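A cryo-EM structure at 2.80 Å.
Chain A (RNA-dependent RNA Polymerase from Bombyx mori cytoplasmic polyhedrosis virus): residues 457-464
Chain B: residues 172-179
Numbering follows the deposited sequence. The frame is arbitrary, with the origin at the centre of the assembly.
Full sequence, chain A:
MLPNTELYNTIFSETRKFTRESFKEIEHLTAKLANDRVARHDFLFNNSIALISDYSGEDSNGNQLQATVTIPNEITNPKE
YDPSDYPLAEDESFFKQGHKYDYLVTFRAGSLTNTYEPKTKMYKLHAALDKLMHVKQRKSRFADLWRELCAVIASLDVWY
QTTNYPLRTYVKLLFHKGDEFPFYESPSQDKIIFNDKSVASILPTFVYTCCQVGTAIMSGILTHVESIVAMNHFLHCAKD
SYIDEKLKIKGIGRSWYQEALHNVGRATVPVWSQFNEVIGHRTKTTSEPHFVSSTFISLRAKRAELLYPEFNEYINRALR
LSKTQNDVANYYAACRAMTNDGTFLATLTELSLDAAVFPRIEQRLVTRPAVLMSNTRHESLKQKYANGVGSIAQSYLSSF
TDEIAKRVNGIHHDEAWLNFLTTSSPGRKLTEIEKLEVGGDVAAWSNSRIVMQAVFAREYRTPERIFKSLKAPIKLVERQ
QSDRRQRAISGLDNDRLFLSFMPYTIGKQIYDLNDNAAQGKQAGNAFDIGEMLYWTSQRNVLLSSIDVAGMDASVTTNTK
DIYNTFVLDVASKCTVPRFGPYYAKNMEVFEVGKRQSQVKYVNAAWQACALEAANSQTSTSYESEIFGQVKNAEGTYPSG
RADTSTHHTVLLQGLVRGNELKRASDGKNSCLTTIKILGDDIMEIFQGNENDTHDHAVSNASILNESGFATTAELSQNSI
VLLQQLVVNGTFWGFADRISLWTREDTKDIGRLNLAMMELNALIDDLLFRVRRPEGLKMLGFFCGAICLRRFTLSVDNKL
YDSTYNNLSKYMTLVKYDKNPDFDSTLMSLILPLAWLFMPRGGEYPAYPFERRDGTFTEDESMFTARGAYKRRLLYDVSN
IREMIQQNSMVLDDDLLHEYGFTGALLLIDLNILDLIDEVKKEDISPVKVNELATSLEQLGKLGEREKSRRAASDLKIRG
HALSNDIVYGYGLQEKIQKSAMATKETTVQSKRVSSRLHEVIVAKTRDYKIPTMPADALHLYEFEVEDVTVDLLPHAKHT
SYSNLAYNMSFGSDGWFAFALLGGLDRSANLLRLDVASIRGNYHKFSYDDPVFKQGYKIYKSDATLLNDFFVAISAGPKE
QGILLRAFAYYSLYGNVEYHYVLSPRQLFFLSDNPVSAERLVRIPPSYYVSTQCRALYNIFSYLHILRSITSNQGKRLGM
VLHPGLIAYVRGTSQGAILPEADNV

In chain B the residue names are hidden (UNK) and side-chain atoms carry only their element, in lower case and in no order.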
# COMPACT_ATOMS: atom_id res chain seq x y z
N ALA A 457 9.25 -20.36 9.68
CA ALA A 457 10.32 -19.75 10.46
C ALA A 457 11.58 -20.59 10.47
O ALA A 457 12.65 -20.07 10.81
CB ALA A 457 9.85 -19.52 11.90
N ARG A 458 11.50 -21.87 10.11
CA ARG A 458 12.68 -22.72 10.09
C ARG A 458 13.61 -22.39 8.94
O ARG A 458 14.77 -22.82 8.95
CB ARG A 458 12.27 -24.19 10.00
CG ARG A 458 11.73 -24.59 8.65
CD ARG A 458 11.26 -26.03 8.64
NE ARG A 458 10.02 -26.19 9.39
CZ ARG A 458 9.43 -27.36 9.61
NH1 ARG A 458 9.95 -28.47 9.12
NH2 ARG A 458 8.30 -27.41 10.31
N GLU A 459 13.15 -21.64 7.94
CA GLU A 459 13.96 -21.30 6.78
C GLU A 459 14.14 -19.79 6.65
O GLU A 459 14.41 -19.31 5.55
CB GLU A 459 13.35 -21.90 5.52
CG GLU A 459 11.96 -21.41 5.18
CD GLU A 459 11.43 -22.07 3.92
OE1 GLU A 459 12.11 -22.96 3.38
OE2 GLU A 459 10.34 -21.68 3.46
N TYR A 460 14.04 -19.06 7.75
CA TYR A 460 14.30 -17.62 7.73
C TYR A 460 15.76 -17.32 7.46
O TYR A 460 16.07 -16.28 6.86
CB TYR A 460 13.85 -17.00 9.06
CG TYR A 460 14.11 -15.52 9.18
CD1 TYR A 460 13.35 -14.60 8.48
CD2 TYR A 460 15.12 -15.04 10.01
CE1 TYR A 460 13.58 -13.25 8.60
CE2 TYR A 460 15.35 -13.69 10.14
CZ TYR A 460 14.59 -12.80 9.43
OH TYR A 460 14.83 -11.46 9.55
N ARG A 461 16.67 -18.20 7.86
CA ARG A 461 18.10 -18.01 7.67
C ARG A 461 18.64 -18.77 6.47
O ARG A 461 19.86 -18.83 6.29
CB ARG A 461 18.85 -18.45 8.92
CG ARG A 461 18.47 -17.71 10.19
CD ARG A 461 18.94 -16.28 10.21
NE ARG A 461 18.64 -15.65 11.48
CZ ARG A 461 18.89 -14.38 11.77
NH1 ARG A 461 19.44 -13.59 10.87
NH2 ARG A 461 18.58 -13.91 12.96
N THR A 462 17.78 -19.36 5.66
CA THR A 462 18.18 -20.22 4.55
C THR A 462 18.18 -19.42 3.26
O THR A 462 17.18 -18.78 2.93
CB THR A 462 17.22 -21.39 4.42
OG1 THR A 462 17.25 -22.16 5.63
CG2 THR A 462 17.60 -22.29 3.27
N PRO A 463 19.29 -19.42 2.51
CA PRO A 463 19.38 -18.56 1.32
C PRO A 463 18.50 -18.99 0.16
O PRO A 463 18.22 -18.16 -0.72
CB PRO A 463 20.86 -18.63 0.95
CG PRO A 463 21.54 -19.08 2.18
CD PRO A 463 20.60 -20.00 2.86
N GLU A 464 18.04 -20.24 0.11
CA GLU A 464 17.23 -20.70 -1.01
C GLU A 464 15.80 -20.18 -0.95
O GLU A 464 15.08 -20.32 -1.94
CB GLU A 464 17.22 -22.23 -1.06
CG GLU A 464 18.56 -22.81 -1.46
CD GLU A 464 18.91 -22.51 -2.91
OE1 GLU A 464 17.99 -22.47 -3.75
OE2 GLU A 464 20.11 -22.31 -3.20
N UNK B 172 21.67 -25.56 11.22
CA UNK B 172 22.99 -24.96 11.10
C UNK B 172 22.88 -23.51 10.65
O UNK B 172 23.61 -22.64 11.15
c UNK B 172 23.87 -25.80 10.16
c UNK B 172 24.70 -27.25 12.07
c UNK B 172 24.03 -27.21 10.72
c UNK B 172 25.25 -25.19 9.98
N UNK B 173 21.95 -23.21 9.74
CA UNK B 173 21.67 -21.83 9.35
C UNK B 173 21.15 -21.01 10.51
O UNK B 173 21.41 -19.81 10.59
c UNK B 173 20.65 -21.79 8.21
c UNK B 173 21.23 -22.23 6.90
o UNK B 173 22.36 -21.90 6.56
n UNK B 173 20.45 -22.98 6.14
N UNK B 174 20.39 -21.63 11.42
CA UNK B 174 19.96 -20.94 12.63
C UNK B 174 21.14 -20.66 13.55
O UNK B 174 21.14 -19.65 14.27
c UNK B 174 18.91 -21.78 13.35
c UNK B 174 16.71 -22.99 13.12
n UNK B 174 15.68 -23.33 12.36
o UNK B 174 16.93 -23.51 14.20
c UNK B 174 17.65 -21.97 12.53
N UNK B 175 22.15 -21.53 13.54
CA UNK B 175 23.33 -21.30 14.37
C UNK B 175 24.31 -20.29 13.79
O UNK B 175 25.12 -19.74 14.55
c UNK B 175 23.34 -23.66 15.41
c UNK B 175 24.08 -22.61 14.61
c UNK B 175 24.17 -24.91 15.44
c UNK B 175 23.06 -23.15 16.80
N UNK B 176 24.29 -20.06 12.47
CA UNK B 176 25.24 -19.14 11.84
C UNK B 176 25.08 -17.71 12.36
O UNK B 176 26.07 -17.00 12.55
c UNK B 176 25.58 -20.53 9.75
c UNK B 176 25.90 -18.12 9.59
c UNK B 176 25.10 -19.20 10.29
c UNK B 176 25.19 -20.76 8.31
N UNK B 177 23.85 -17.30 12.66
CA UNK B 177 23.57 -15.93 13.07
C UNK B 177 24.13 -15.57 14.44
O UNK B 177 24.17 -14.38 14.77
c UNK B 177 22.06 -15.69 13.08
N UNK B 178 24.55 -16.54 15.24
CA UNK B 178 25.04 -16.28 16.59
C UNK B 178 26.44 -16.86 16.78
O UNK B 178 26.81 -17.26 17.88
c UNK B 178 22.72 -16.20 17.57
c UNK B 178 20.45 -16.18 16.80
c UNK B 178 22.50 -14.98 18.19
c UNK B 178 20.25 -14.98 17.43
c UNK B 178 21.68 -16.78 16.86
c UNK B 178 21.26 -14.37 18.13
c UNK B 178 24.08 -16.85 17.62
o UNK B 178 19.01 -14.38 17.37
N UNK B 179 27.22 -16.89 15.70
CA UNK B 179 28.52 -17.53 15.66
C UNK B 179 29.36 -16.75 14.67
O UNK B 179 28.83 -16.19 13.71
o UNK B 179 27.51 -19.69 16.14
c UNK B 179 28.37 -19.01 15.23
c UNK B 179 29.69 -19.74 15.20

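Position 172 of chain B lies on a helix that begins earlier in the chain. Its side chain has four carbons, forked at the first, with one arm two carbons long, and it stays out of reach of chain A; this is isoleucine, Ile B172. Position 173 carries two carbons, the second bearing one oxygen and one nitrogen, a short carboxamide. Its CA-to-CB bond points toward chain A, and the side chain packs against Arg A461, with CB of position 173 lying 3.9 Å from CB of Arg A461, while the terminal nitrogen of position 173 lies 3.3 Å from OG1 of Thr A462. The residue is asparagine, and as Asn B173 it donates that contact from ND2 as a weak hydrogen bond, bent to 126° at the hydrogen.

Position 174 has three carbons in a row, the third carrying one oxygen and one nitrogen. Its CA-to-CB bond points sideways, but the extended chain brings the amide nearer to chain A, where the terminal nitrogen of position 174 lies 3.6 Å from the backbone O of Arg A458. One methylene longer than asparagine, this is glutamine, Gln B174, and both OE1 and NE2 are hydrogen-bonded elsewhere in the structure.

At position 175 four carbons fork at the second; the CA-to-CB bond points away from chain A, and nothing there is touched. This buried residue is leucine, Leu B175. Position 176 again shows four carbons forked at the first with one two-carbon arm, buried and likewise without a contact, and is Ile B176.

The single carbon at position 177, CB, points toward chain A and lies over one face of the Arg A461 guanidinium, 3.7 Å from CZ of Arg A461; the residue is alanine, Ala B177. Position 178 has one carbon followed by a six-carbon ring bearing an oxygen, which approaches NH2 of Arg A461 obliquely at 4.5 Å; it is tyrosine, Tyr B178. The last side chain, at position 179, is one carbon carrying an oxygen and a carbon, too far to touch chain A, which indicates threonine. Thr B179 instead donates from OG1 to the backbone O of Leu B175 at 2.9 Å.

The contact is built around Arg A461, the third residue of a type I turn from Glu A459 to Thr A462. CB of Arg A461 sits 3.3 Å from the backbone O of Asn B173, and the arginine side chain runs along the chain B segment until the guanidinium reaches Ala B177. Packing therefore dominates, with the weak Asn B173–Thr A462 bond as the one hydrogen bond between the stretches.

Chain B 172-179: INQLIAYT
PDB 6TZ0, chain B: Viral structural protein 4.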